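Local coordinates for protein succinate-semialdehyde dehydrogenase (NAD(P)(+)) (Marinobacter aquaeolei, PDB 3RH9) that probably oxidises succinate semialdehyde to succinate with NAD(P)+ as cofactor, as a member of the aldehyde dehydrogenase family, at residues V220-K225 with V244-Q249; V148-L153 with K225-L230; V374-D379 with V394-F399; K342-D347 with Y385-F390. One frame throughout, in Å; residues are numbered along the deposited sequence.

Contact 1 (V220-K225 with V244-Q249)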
loop_
_atom_site.group_PDB
_atom_site.type_symbol
_atom_site.label_atom_id
_atom_site.label_comp_id
_atom_site.label_asym_id
_atom_site.label_seq_id
_atom_site.Cartn_x
_atom_site.Cartn_y
_atom_site.Cartn_z
ATOM N N VAL A 220 21.032 -3.889 -1.992
ATOM C CA VAL A 220 20.953 -3.329 -3.338
ATOM C C VAL A 220 19.507 -3.032 -3.733
ATOM O O VAL A 220 19.187 -1.931 -4.202
ATOM C CB VAL A 220 21.599 -4.279 -4.363
ATOM C CG1 VAL A 220 21.392 -3.786 -5.794
ATOM C CG2 VAL A 220 23.071 -4.447 -4.045
ATOM N N LEU A 221 18.638 -4.020 -3.512
ATOM C CA LEU A 221 17.193 -3.918 -3.779
ATOM C C LEU A 221 16.476 -2.769 -3.025
ATOM O O LEU A 221 15.559 -2.151 -3.565
ATOM C CB LEU A 221 16.516 -5.279 -3.514
ATOM C CG LEU A 221 16.372 -6.254 -4.697
ATOM C CD1 LEU A 221 17.365 -5.965 -5.795
ATOM C CD2 LEU A 221 16.437 -7.722 -4.289
ATOM N N CYS A 222 16.895 -2.488 -1.790
ATOM C CA CYS A 222 16.368 -1.346 -1.033
ATOM C C CYS A 222 16.892 -0.006 -1.538
ATOM O O CYS A 222 16.160 0.970 -1.582
ATOM C CB CYS A 222 16.703 -1.466 0.456
ATOM S SG CYS A 222 15.791 -2.771 1.302
ATOM N N GLU A 223 18.168 0.039 -1.905
ATOM C CA GLU A 223 18.830 1.302 -2.203
ATOM C C GLU A 223 18.642 1.720 -3.638
ATOM O O GLU A 223 18.701 2.894 -3.955
ATOM C CB GLU A 223 20.320 1.209 -1.921
ATOM C CG GLU A 223 20.652 1.175 -0.449
ATOM C CD GLU A 223 22.156 1.112 -0.189
ATOM O OE1 GLU A 223 22.947 1.163 -1.164
ATOM O OE2 GLU A 223 22.545 1.011 0.996
ATOM N N HIS A 224 18.428 0.762 -4.519
ATOM C CA HIS A 224 18.443 1.091 -5.929
ATOM C C HIS A 224 17.224 1.892 -6.350
ATOM O O HIS A 224 16.108 1.537 -6.008
ATOM C CB HIS A 224 18.598 -0.157 -6.806
ATOM C CG HIS A 224 19.181 0.146 -8.151
ATOM N ND1 HIS A 224 20.502 -0.089 -8.460
ATOM C CD2 HIS A 224 18.638 0.731 -9.245
ATOM C CE1 HIS A 224 20.740 0.301 -9.700
ATOM N NE2 HIS A 224 19.625 0.800 -10.199
ATOM N N LYS A 225 17.461 2.956 -7.120
ATOM C CA LYS A 225 16.412 3.840 -7.616
ATOM C C LYS A 225 15.631 3.280 -8.797
ATOM O O LYS A 225 14.615 3.845 -9.185
ATOM C CB LYS A 225 16.998 5.190 -8.006
ATOM C CG LYS A 225 17.345 6.086 -6.806
ATOM C CD LYS A 225 18.114 7.350 -7.247
ATOM C CE LYS A 225 18.420 8.273 -6.073
ATOM N NZ LYS A 225 18.971 9.579 -6.548
ATOM N N VAL A 244 11.601 0.295 7.009
ATOM C CA VAL A 244 12.520 1.333 7.428
ATOM C C VAL A 244 13.555 1.635 6.352
ATOM O O VAL A 244 13.823 2.790 6.041
ATOM C CB VAL A 244 13.246 0.917 8.724
ATOM C CG1 VAL A 244 14.498 1.808 8.981
ATOM C CG2 VAL A 244 12.284 0.932 9.907
ATOM N N ASP A 245 14.143 0.595 5.782
ATOM C CA ASP A 245 15.233 0.788 4.833
ATOM C C ASP A 245 14.773 1.306 3.483
ATOM O O ASP A 245 15.607 1.666 2.656
ATOM C CB ASP A 245 16.041 -0.504 4.654
ATOM C CG ASP A 245 16.927 -0.809 5.851
ATOM O OD1 ASP A 245 17.323 0.136 6.579
ATOM O OD2 ASP A 245 17.230 -1.999 6.074
ATOM N N THR A 246 13.466 1.334 3.230
ATOM C CA THR A 246 13.004 1.883 1.955
ATOM C C THR A 246 12.190 3.142 2.121
ATOM O O THR A 246 11.588 3.615 1.160
ATOM C CB THR A 246 12.150 0.898 1.149
ATOM O OG1 THR A 246 11.121 0.369 1.993
ATOM C CG2 THR A 246 13.001 -0.244 0.583
ATOM N N ALA A 247 12.173 3.694 3.322
ATOM C CA ALA A 247 11.310 4.829 3.587
ATOM C C ALA A 247 11.736 6.089 2.846
ATOM O O ALA A 247 10.905 6.881 2.444
ATOM C CB ALA A 247 11.218 5.097 5.079
ATOM N N GLU A 248 13.034 6.275 2.672
ATOM C CA GLU A 248 13.533 7.488 2.058
ATOM C C GLU A 248 13.032 7.632 0.640
ATOM O O GLU A 248 12.612 8.719 0.225
ATOM C CB GLU A 248 15.048 7.491 2.078
ATOM C CG GLU A 248 15.596 7.843 3.439
ATOM C CD GLU A 248 15.275 9.280 3.830
ATOM O OE1 GLU A 248 15.351 10.162 2.940
ATOM O OE2 GLU A 248 14.950 9.524 5.018
ATOM N N GLN A 249 13.070 6.542 -0.115
ATOM C CA GLN A 249 12.516 6.585 -1.461
ATOM C C GLN A 249 11.013 6.424 -1.469
ATOM O O GLN A 249 10.381 6.571 -2.520
ATOM C CB GLN A 249 13.141 5.523 -2.340
ATOM C CG GLN A 249 14.617 5.730 -2.560
ATOM C CD GLN A 249 15.124 4.906 -3.715
ATOM O OE1 GLN A 249 14.507 4.865 -4.798
ATOM N NE2 GLN A 249 16.258 4.234 -3.497
#
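Cys222 and Thr246 carry the apolar part of this contact: SG of Cys222 lies 3.8 Å from CG2 of Thr246, and the same sulfur rests 4.1 Å from CB of Asp245. A small, polarisable side chain suits the place, because the CA atoms of Cys222 and Thr246 are only 5.5 Å apart. Thr246 holds chi1 at 50°, which turns its methyl to Cys222 while OG1 bonds back to the carbonyl of Leu242. The carboxylate of Asp245 is likewise engaged along its own helix, in a salt bridge to Lys241. Helices 214-223 and 236-245 precede and follow strand 229-233 in the Rossmann-like cofactor domain of the aldehyde dehydrogenase fold, and their C-terminal ends meet here. Close by, Glu248 O bonds Arg240 of the second subunit. The polar part belongs to Gln249, whose extended chain spans the gap where the backbones separate. Its NE2 gives a weak, bent hydrogen bond (2.8 Å, 118° at the hydrogen) to Glu223 O, a carbonyl at the end of its helix. Lys225 crosses the glutamine at about a right angle, its CG 3.7 Å from Gln249 OE1.

Contact 2 (V148-L153 with K225-L230); sequences VGVTGL and KDVPML
Met229, a selenomethionine, lays its CB against two methyl groups at once, CG2 of Val148 at 3.7 Å and CG2 of Thr151 at 3.8 Å. With CG anti to the backbone N (chi1 159°) and the chain extended beyond it, the side chain runs on to touch Lys252 and Ala254 of the neighbouring strand. Strands 151-154 and 229-233 lie side by side and parallel in the middle of the Rossmann-like sheet of the cofactor domain, and the two segments form their entry ends. The flexible, unbranched Met229 and the branched Val148 and Thr151 fill one face of this entry. Between the two segments one regular backbone bond forms: Gly152 N donates to Met229 O (3.1 Å, 158° at the hydrogen); the ladder runs on where Gly152 pairs with Ser231. The same Met229 oxygen also receives a CA-H contact from Thr151 CA. Val227 CG1 lies 3.7 Å from Gly152 N, over a backbone that carries no side chain of its own. Ahead of the strands the pairing gives way to weaker contacts. Val150 O takes a CA-H contact from Val227 CA at 3.2 Å, and the ring of Pro228, which has no N-H to offer, lies beside that carbonyl. Gly149 suits its bend, with phi at 128°, where a CB would press on the preceding carbonyl and on the Pro228 ring. Where the backbones diverge, a water bridges them, accepting from Val150 N at 3.0 Å and donating to Asp226 O at 2.8 Å.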
loop_
_atom_site.group_PDB
_atom_site.type_symbol
_atom_site.label_atom_id
_atom_site.label_comp_id
_atom_site.label_asym_id
_atom_site.label_seq_id
_atom_site.Cartn_x
_atom_site.Cartn_y
_atom_site.Cartn_z
ATOM N N VAL A 148 4.963 -0.681 -12.468
ATOM C CA VAL A 148 5.659 0.134 -11.464
ATOM C C VAL A 148 7.116 0.300 -11.842
ATOM O O VAL A 148 7.748 1.284 -11.497
ATOM C CB VAL A 148 5.565 -0.396 -9.979
ATOM C CG1 VAL A 148 4.206 -0.101 -9.373
ATOM C CG2 VAL A 148 5.942 -1.895 -9.857
ATOM N N GLY A 149 7.652 -0.668 -12.561
ATOM C CA GLY A 149 9.047 -0.614 -12.921
ATOM C C GLY A 149 9.628 -1.927 -12.501
ATOM O O GLY A 149 8.883 -2.876 -12.280
ATOM N N VAL A 150 10.947 -1.983 -12.390
ATOM C CA VAL A 150 11.630 -3.209 -11.985
ATOM C C VAL A 150 11.360 -3.548 -10.507
ATOM O O VAL A 150 11.604 -2.729 -9.607
ATOM C CB VAL A 150 13.166 -3.125 -12.259
ATOM C CG1 VAL A 150 13.872 -4.335 -11.706
ATOM C CG2 VAL A 150 13.428 -2.998 -13.738
ATOM N N THR A 151 10.862 -4.752 -10.253
ATOM C CA THR A 151 10.560 -5.130 -8.881
ATOM C C THR A 151 11.516 -6.170 -8.329
ATOM O O THR A 151 12.084 -6.951 -9.064
ATOM C CB THR A 151 9.119 -5.648 -8.746
ATOM O OG1 THR A 151 8.926 -6.777 -9.609
ATOM C CG2 THR A 151 8.156 -4.563 -9.148
ATOM N N GLY A 152 11.685 -6.170 -7.019
ATOM C CA GLY A 152 12.422 -7.215 -6.352
ATOM C C GLY A 152 11.451 -8.160 -5.692
ATOM O O GLY A 152 10.670 -7.758 -4.838
ATOM N N LEU A 153 11.491 -9.419 -6.103
ATOM C CA LEU A 153 10.636 -10.446 -5.529
ATOM C C LEU A 153 11.412 -11.302 -4.510
ATOM O O LEU A 153 12.337 -12.060 -4.893
ATOM C CB LEU A 153 10.067 -11.326 -6.644
ATOM C CG LEU A 153 9.337 -10.596 -7.773
ATOM C CD1 LEU A 153 8.442 -11.543 -8.525
ATOM C CD2 LEU A 153 8.520 -9.473 -7.219
ATOM N N LYS A 225 17.461 2.956 -7.120
ATOM C CA LYS A 225 16.412 3.840 -7.616
ATOM C C LYS A 225 15.631 3.280 -8.797
ATOM O O LYS A 225 14.615 3.845 -9.185
ATOM C CB LYS A 225 16.998 5.190 -8.006
ATOM C CG LYS A 225 17.345 6.086 -6.806
ATOM C CD LYS A 225 18.114 7.350 -7.247
ATOM C CE LYS A 225 18.420 8.273 -6.073
ATOM N NZ LYS A 225 18.971 9.579 -6.548
ATOM N N ASP A 226 16.096 2.188 -9.389
ATOM C CA ASP A 226 15.326 1.568 -10.458
ATOM C C ASP A 226 14.480 0.413 -9.958
ATOM O O ASP A 226 13.809 -0.246 -10.750
ATOM C CB ASP A 226 16.223 1.115 -11.601
ATOM C CG ASP A 226 16.823 2.276 -12.348
ATOM O OD1 ASP A 226 16.315 3.413 -12.167
ATOM O OD2 ASP A 226 17.803 2.053 -13.095
ATOM N N VAL A 227 14.520 0.163 -8.652
ATOM C CA VAL A 227 13.612 -0.812 -8.066
ATOM C C VAL A 227 12.534 -0.117 -7.247
ATOM O O VAL A 227 12.631 -0.037 -6.038
ATOM C CB VAL A 227 14.341 -1.852 -7.217
ATOM C CG1 VAL A 227 13.376 -2.894 -6.735
ATOM C CG2 VAL A 227 15.407 -2.504 -8.034
ATOM N N PRO A 228 11.498 0.394 -7.919
ATOM C CA PRO A 228 10.446 1.186 -7.283
ATOM C C PRO A 228 9.588 0.374 -6.327
ATOM O O PRO A 228 8.968 0.940 -5.441
ATOM C CB PRO A 228 9.591 1.633 -8.462
ATOM C CG PRO A 228 10.433 1.428 -9.655
ATOM C CD PRO A 228 11.285 0.269 -9.363
HETATM N N MSE A 229 9.540 -0.935 -6.518
HETATM C CA MSE A 229 8.687 -1.762 -5.696
HETATM C C MSE A 229 9.334 -3.055 -5.230
HETATM O O MSE A 229 10.023 -3.727 -5.988
HETATM C CB MSE A 229 7.393 -2.084 -6.424
HETATM C CG MSE A 229 6.707 -3.306 -5.881
HETATM SE SE MSE A 229 4.804 -3.254 -6.236
HETATM C CE MSE A 229 4.214 -4.594 -4.932
ATOM N N LEU A 230 9.070 -3.398 -3.975
ATOM C CA LEU A 230 9.507 -4.650 -3.403
ATOM C C LEU A 230 8.312 -5.496 -2.984
ATOM O O LEU A 230 7.411 -5.009 -2.301
ATOM C CB LEU A 230 10.378 -4.378 -2.188
ATOM C CG LEU A 230 11.880 -4.345 -2.445
ATOM C CD1 LEU A 230 12.253 -3.118 -3.239
ATOM C CD2 LEU A 230 12.601 -4.371 -1.122
HETATM O O HOH W 1 12.261 0.710 -12.943
#

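Contact 3 (V374-D379 with V394-F399)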
loop_
_atom_site.group_PDB
_atom_site.type_symbol
_atom_site.label_atom_id
_atom_site.label_comp_id
_atom_site.label_asym_id
_atom_site.label_seq_id
_atom_site.Cartn_x
_atom_site.Cartn_y
_atom_site.Cartn_z
ATOM N N VAL A 374 -0.395 -33.104 20.153
ATOM C CA VAL A 374 -1.625 -32.424 20.538
ATOM C C VAL A 374 -1.673 -32.134 22.037
ATOM O O VAL A 374 -1.708 -33.056 22.855
ATOM C CB VAL A 374 -2.853 -33.280 20.198
ATOM C CG1 VAL A 374 -4.065 -32.712 20.871
ATOM C CG2 VAL A 374 -3.060 -33.374 18.693
ATOM N N VAL A 375 -1.688 -30.865 22.413
ATOM C CA VAL A 375 -1.793 -30.555 23.828
ATOM C C VAL A 375 -3.103 -29.868 24.157
ATOM O O VAL A 375 -3.608 -29.066 23.373
ATOM C CB VAL A 375 -0.606 -29.707 24.353
ATOM C CG1 VAL A 375 0.681 -30.467 24.205
ATOM C CG2 VAL A 375 -0.540 -28.356 23.644
ATOM N N GLN A 376 -3.641 -30.181 25.330
ATOM C CA GLN A 376 -4.865 -29.551 25.781
ATOM C C GLN A 376 -4.613 -28.755 27.057
ATOM O O GLN A 376 -3.690 -29.042 27.811
ATOM C CB GLN A 376 -5.959 -30.594 25.990
ATOM C CG GLN A 376 -7.347 -29.990 25.906
ATOM C CD GLN A 376 -8.452 -31.014 25.671
ATOM O OE1 GLN A 376 -8.193 -32.205 25.435
ATOM N NE2 GLN A 376 -9.701 -30.546 25.731
ATOM N N GLY A 377 -5.420 -27.731 27.273
ATOM C CA GLY A 377 -5.304 -26.912 28.463
ATOM C C GLY A 377 -4.454 -25.669 28.280
ATOM O O GLY A 377 -3.794 -25.222 29.221
ATOM N N VAL A 378 -4.468 -25.106 27.077
ATOM C CA VAL A 378 -3.587 -23.995 26.748
ATOM C C VAL A 378 -4.248 -22.633 26.927
ATOM O O VAL A 378 -5.379 -22.440 26.483
ATOM C CB VAL A 378 -3.127 -24.106 25.299
ATOM C CG1 VAL A 378 -2.582 -22.767 24.811
ATOM C CG2 VAL A 378 -2.100 -25.208 25.174
ATOM N N ASP A 379 -3.544 -21.690 27.558
ATOM C CA ASP A 379 -4.078 -20.334 27.742
ATOM C C ASP A 379 -3.130 -19.249 27.252
ATOM O O ASP A 379 -2.025 -19.543 26.821
ATOM C CB ASP A 379 -4.482 -20.074 29.203
ATOM C CG ASP A 379 -3.294 -20.078 30.162
ATOM O OD1 ASP A 379 -2.834 -18.983 30.544
ATOM O OD2 ASP A 379 -2.828 -21.175 30.544
ATOM N N VAL A 394 -0.290 -28.914 17.949
ATOM C CA VAL A 394 -1.678 -28.464 17.946
ATOM C C VAL A 394 -2.124 -28.089 19.346
ATOM O O VAL A 394 -2.462 -28.964 20.139
ATOM C CB VAL A 394 -2.633 -29.553 17.421
ATOM C CG1 VAL A 394 -4.089 -29.057 17.485
ATOM C CG2 VAL A 394 -2.238 -29.993 16.012
ATOM N N PRO A 395 -2.118 -26.789 19.663
ATOM C CA PRO A 395 -2.451 -26.350 21.025
ATOM C C PRO A 395 -3.929 -25.966 21.204
ATOM O O PRO A 395 -4.451 -25.120 20.476
ATOM C CB PRO A 395 -1.531 -25.139 21.238
ATOM C CG PRO A 395 -0.599 -25.126 20.041
ATOM C CD PRO A 395 -1.389 -25.751 18.934
HETATM N N MSE A 396 -4.590 -26.592 22.174
HETATM C CA MSE A 396 -6.028 -26.442 22.330
HETATM C C MSE A 396 -6.406 -25.564 23.519
HETATM O O MSE A 396 -6.043 -25.857 24.661
HETATM C CB MSE A 396 -6.673 -27.808 22.478
HETATM C CG MSE A 396 -6.422 -28.753 21.318
HETATM SE SE MSE A 396 -7.687 -30.248 21.432
HETATM C CE MSE A 396 -6.778 -31.589 20.381
ATOM N N ALA A 397 -7.132 -24.484 23.243
ATOM C CA ALA A 397 -7.580 -23.558 24.279
ATOM C C ALA A 397 -9.073 -23.667 24.365
ATOM O O ALA A 397 -9.721 -23.863 23.352
ATOM C CB ALA A 397 -7.198 -22.151 23.910
ATOM N N LEU A 398 -9.642 -23.534 25.552
ATOM C CA LEU A 398 -11.091 -23.646 25.671
ATOM C C LEU A 398 -11.768 -22.292 25.576
ATOM O O LEU A 398 -11.126 -21.267 25.773
ATOM C CB LEU A 398 -11.484 -24.338 26.977
ATOM C CG LEU A 398 -10.918 -25.742 27.181
ATOM C CD1 LEU A 398 -11.505 -26.347 28.440
ATOM C CD2 LEU A 398 -11.189 -26.623 25.971
ATOM N N PHE A 399 -13.063 -22.295 25.260
ATOM C CA PHE A 399 -13.880 -21.080 25.335
ATOM C C PHE A 399 -15.383 -21.380 25.468
ATOM O O PHE A 399 -15.841 -22.493 25.182
ATOM C CB PHE A 399 -13.620 -20.179 24.122
ATOM C CG PHE A 399 -14.327 -20.623 22.874
ATOM C CD1 PHE A 399 -13.782 -21.604 22.068
ATOM C CD2 PHE A 399 -15.536 -20.057 22.508
ATOM C CE1 PHE A 399 -14.437 -22.010 20.923
ATOM C CE2 PHE A 399 -16.186 -20.459 21.368
ATOM C CZ PHE A 399 -15.645 -21.442 20.575
#
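With chi1 at -62°, Val375 sets CG2 between its backbone N and carbonyl carbon, 4.1 Å from CB of Pro395; Val378, with chi1 at 162°, puts its own CG2 4.0 Å from that same proline carbon. Beta-branched Val375 suits an extended strand, and both valines pack on one rigid ring. On the face carrying Val374, that side chain lies alongside Val394, while the side chain of Gln376 crosses that of Met396, a selenomethionine, with CG of Gln376 4.1 Å from CB of Met396. Helix 303-316 covers this face, touching Met396 through Leu310. Strands 373-376 and 393-399 are the two parallel strands of a beta-alpha-beta unit whose short helix is 383-386, part of the mixed sheet of the catalytic domain. Val375 grips its neighbour from both sides of Pro395: its N donates to Val394 O (3.1 Å), and its O accepts from Met396 N (2.9 Å). The backbone of Pro395 is turned to the next strand, where its carbonyl can pair with Ile296, so the missing N-H is not needed here. Gly377 then inserts an extra residue at positive phi (94°), which suits glycine, and the register slips by one. Met396 O spans the slip, taking a bond from Val378 N at 3.0 Å and a weak one from Gly377 N.

Contact 4 (K342-D347 with Y385-F390)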
loop_
_atom_site.group_PDB
_atom_site.type_symbol
_atom_site.label_atom_id
_atom_site.label_comp_id
_atom_site.label_asym_id
_atom_site.label_seq_id
_atom_site.Cartn_x
_atom_site.Cartn_y
_atom_site.Cartn_z
ATOM N N LYS A 342 10.060 -27.418 19.931
ATOM C CA LYS A 342 10.338 -28.129 21.168
ATOM C C LYS A 342 10.016 -27.258 22.370
ATOM O O LYS A 342 9.292 -27.677 23.270
ATOM C CB LYS A 342 11.792 -28.586 21.233
ATOM C CG LYS A 342 12.043 -29.575 22.366
ATOM C CD LYS A 342 13.230 -30.470 22.090
ATOM C CE LYS A 342 14.539 -29.774 22.384
ATOM N NZ LYS A 342 15.595 -30.797 22.658
ATOM N N ARG A 343 10.541 -26.039 22.354
ATOM C CA ARG A 343 10.395 -25.099 23.453
ATOM C C ARG A 343 8.936 -24.727 23.776
ATOM O O ARG A 343 8.586 -24.536 24.942
ATOM C CB ARG A 343 11.238 -23.849 23.183
ATOM C CG ARG A 343 10.959 -22.744 24.145
ATOM C CD ARG A 343 11.846 -21.552 23.939
ATOM N NE ARG A 343 11.591 -20.818 22.700
ATOM C CZ ARG A 343 10.544 -20.022 22.485
ATOM N NH1 ARG A 343 9.602 -19.876 23.405
ATOM N NH2 ARG A 343 10.429 -19.380 21.327
ATOM N N HIS A 344 8.099 -24.627 22.741
ATOM C CA HIS A 344 6.663 -24.391 22.907
ATOM C C HIS A 344 5.991 -25.610 23.462
ATOM O O HIS A 344 4.985 -25.503 24.157
ATOM C CB HIS A 344 5.985 -24.058 21.579
ATOM C CG HIS A 344 6.251 -22.668 21.099
ATOM N ND1 HIS A 344 5.468 -22.047 20.152
ATOM C CD2 HIS A 344 7.211 -21.776 21.440
ATOM C CE1 HIS A 344 5.938 -20.835 19.924
ATOM N NE2 HIS A 344 6.994 -20.645 20.692
ATOM N N LEU A 345 6.505 -26.783 23.135
ATOM C CA LEU A 345 5.934 -27.977 23.736
ATOM C C LEU A 345 6.273 -28.012 25.240
ATOM O O LEU A 345 5.399 -28.093 26.091
ATOM C CB LEU A 345 6.423 -29.225 23.021
ATOM C CG LEU A 345 5.682 -30.489 23.443
ATOM C CD1 LEU A 345 4.187 -30.317 23.272
ATOM C CD2 LEU A 345 6.196 -31.677 22.657
ATOM N N GLN A 346 7.551 -27.904 25.556
ATOM C CA GLN A 346 7.980 -27.830 26.931
ATOM C C GLN A 346 7.203 -26.779 27.732
ATOM O O GLN A 346 6.768 -27.029 28.864
ATOM C CB GLN A 346 9.475 -27.528 26.992
ATOM C CG GLN A 346 10.078 -27.877 28.329
ATOM C CD GLN A 346 9.927 -29.355 28.648
ATOM O OE1 GLN A 346 10.527 -30.220 27.988
ATOM N NE2 GLN A 346 9.119 -29.654 29.656
ATOM N N ASP A 347 7.058 -25.593 27.151
ATOM C CA ASP A 347 6.469 -24.474 27.871
ATOM C C ASP A 347 5.027 -24.783 28.214
ATOM O O ASP A 347 4.571 -24.500 29.316
ATOM C CB ASP A 347 6.536 -23.209 27.035
ATOM C CG ASP A 347 5.827 -22.046 27.687
ATOM O OD1 ASP A 347 6.348 -21.492 28.682
ATOM O OD2 ASP A 347 4.746 -21.670 27.188
ATOM N N TYR A 385 0.914 -19.802 22.344
ATOM C CA TYR A 385 -0.273 -18.982 22.184
ATOM C C TYR A 385 0.157 -17.585 21.790
ATOM O O TYR A 385 -0.539 -16.903 21.062
ATOM C CB TYR A 385 -1.038 -18.926 23.498
ATOM C CG TYR A 385 -2.362 -18.191 23.450
ATOM C CD1 TYR A 385 -2.414 -16.804 23.473
ATOM C CD2 TYR A 385 -3.564 -18.892 23.414
ATOM C CE1 TYR A 385 -3.625 -16.133 23.445
ATOM C CE2 TYR A 385 -4.782 -18.236 23.388
ATOM C CZ TYR A 385 -4.815 -16.852 23.407
ATOM O OH TYR A 385 -6.039 -16.189 23.382
ATOM N N GLN A 386 1.305 -17.158 22.291
ATOM C CA GLN A 386 1.779 -15.812 22.042
ATOM C C GLN A 386 2.583 -15.717 20.735
ATOM O O GLN A 386 2.587 -14.685 20.064
ATOM C CB GLN A 386 2.623 -15.341 23.216
ATOM C CG GLN A 386 1.859 -15.189 24.496
ATOM C CD GLN A 386 2.759 -15.283 25.717
ATOM O OE1 GLN A 386 2.307 -15.114 26.854
ATOM N NE2 GLN A 386 4.043 -15.568 25.488
ATOM N N GLU A 387 3.254 -16.807 20.383
ATOM C CA GLU A 387 4.128 -16.843 19.225
ATOM C C GLU A 387 3.563 -17.811 18.205
ATOM O O GLU A 387 2.793 -18.691 18.545
ATOM C CB GLU A 387 5.512 -17.337 19.631
ATOM C CG GLU A 387 6.011 -16.804 20.959
ATOM C CD GLU A 387 7.388 -17.351 21.331
ATOM O OE1 GLU A 387 8.093 -17.862 20.435
ATOM O OE2 GLU A 387 7.766 -17.271 22.520
ATOM N N GLU A 388 3.955 -17.667 16.947
ATOM C CA GLU A 388 3.597 -18.692 15.983
ATOM C C GLU A 388 4.639 -19.798 16.025
ATOM O O GLU A 388 5.842 -19.542 16.106
ATOM C CB GLU A 388 3.323 -18.122 14.580
ATOM C CG GLU A 388 4.497 -17.894 13.687
ATOM C CD GLU A 388 4.049 -17.462 12.279
ATOM O OE1 GLU A 388 2.993 -17.943 11.792
ATOM O OE2 GLU A 388 4.758 -16.638 11.661
ATOM N N THR A 389 4.144 -21.030 16.001
ATOM C CA THR A 389 4.919 -22.207 16.379
ATOM C C THR A 389 5.718 -22.773 15.218
ATOM O O THR A 389 6.806 -23.304 15.409
ATOM C CB THR A 389 3.993 -23.303 16.965
ATOM O OG1 THR A 389 3.501 -22.896 18.257
ATOM C CG2 THR A 389 4.717 -24.616 17.089
ATOM N N PHE A 390 5.177 -22.635 14.013
ATOM C CA PHE A 390 5.808 -23.175 12.813
ATOM C C PHE A 390 6.303 -24.608 12.977
ATOM O O PHE A 390 7.452 -24.912 12.702
ATOM C CB PHE A 390 6.944 -22.270 12.355
ATOM C CG PHE A 390 6.595 -21.444 11.165
ATOM C CD1 PHE A 390 5.382 -20.790 11.102
ATOM C CD2 PHE A 390 7.468 -21.335 10.101
ATOM C CE1 PHE A 390 5.037 -20.042 10.002
ATOM C CE2 PHE A 390 7.133 -20.576 8.993
ATOM C CZ PHE A 390 5.912 -19.924 8.946
#
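Glu387 runs outward along the CE1-NE2 edge of the His344 imidazole. Its CB begins 3.5 Å from CE1 of His344, CG continues past NE2, and CD reaches 3.4 Å from that same nitrogen. CG lies anti to the carbonyl carbon (chi1 -40°), and the extended chain beyond carries the carboxylate to the ring edge and on to Arg343. Across this contact OE1 accepts twice. Arg343 NH2 meets its syn lone pair at 2.9 Å in a salt bridge, whereas His344 NE2, 3.0 Å away, comes from above the carboxylate plane. OE2 takes a weak bond from Arg343 NH1, at 3.3 Å. Arginine suits this exposed position because its chain, bent at chi3, can bring two N-H groups to both oxygens. Histidine suits the buried position because it presents polar atoms at two edges: ND1 hydrogen-bonds Thr389 OG1 at 2.9 Å. The ring thus bridges both ends of Glu387-Thr389, the start of the family's Glu-Glu-Thr-Phe-Gly-Pro motif, and joins it to helix 335-350. With a partner at each nitrogen the ring cannot turn freely. The nearby carboxylate would probably polarise the imidazole and favour a proton on NE2, while Arg343 and, more weakly, the distant Lys340 would partly offset its charge.

Along the chain, residues 148-153 open contact 2 and 220-225 open contact 1 before 225-230 close the first loop and 244-249 the second. The two contacts therefore cross, share Lys225, and touch where Leu221 O packs on Leu230 CD1 at 3.5 Å. Together they join two sheet strands of the cofactor domain to the helices before and after strand 229-233. The second half repeats the pattern: 342-347 open contact 4, 374-379 open contact 3, then 385-390 and 394-399 close them in turn. These also cross, tying helix 335-350 to a beta-alpha-beta unit, with Leu345 packed on Val375. Contacts 2 and 3 lie on opposite sides of the chain's centre, their centres 44 Å apart.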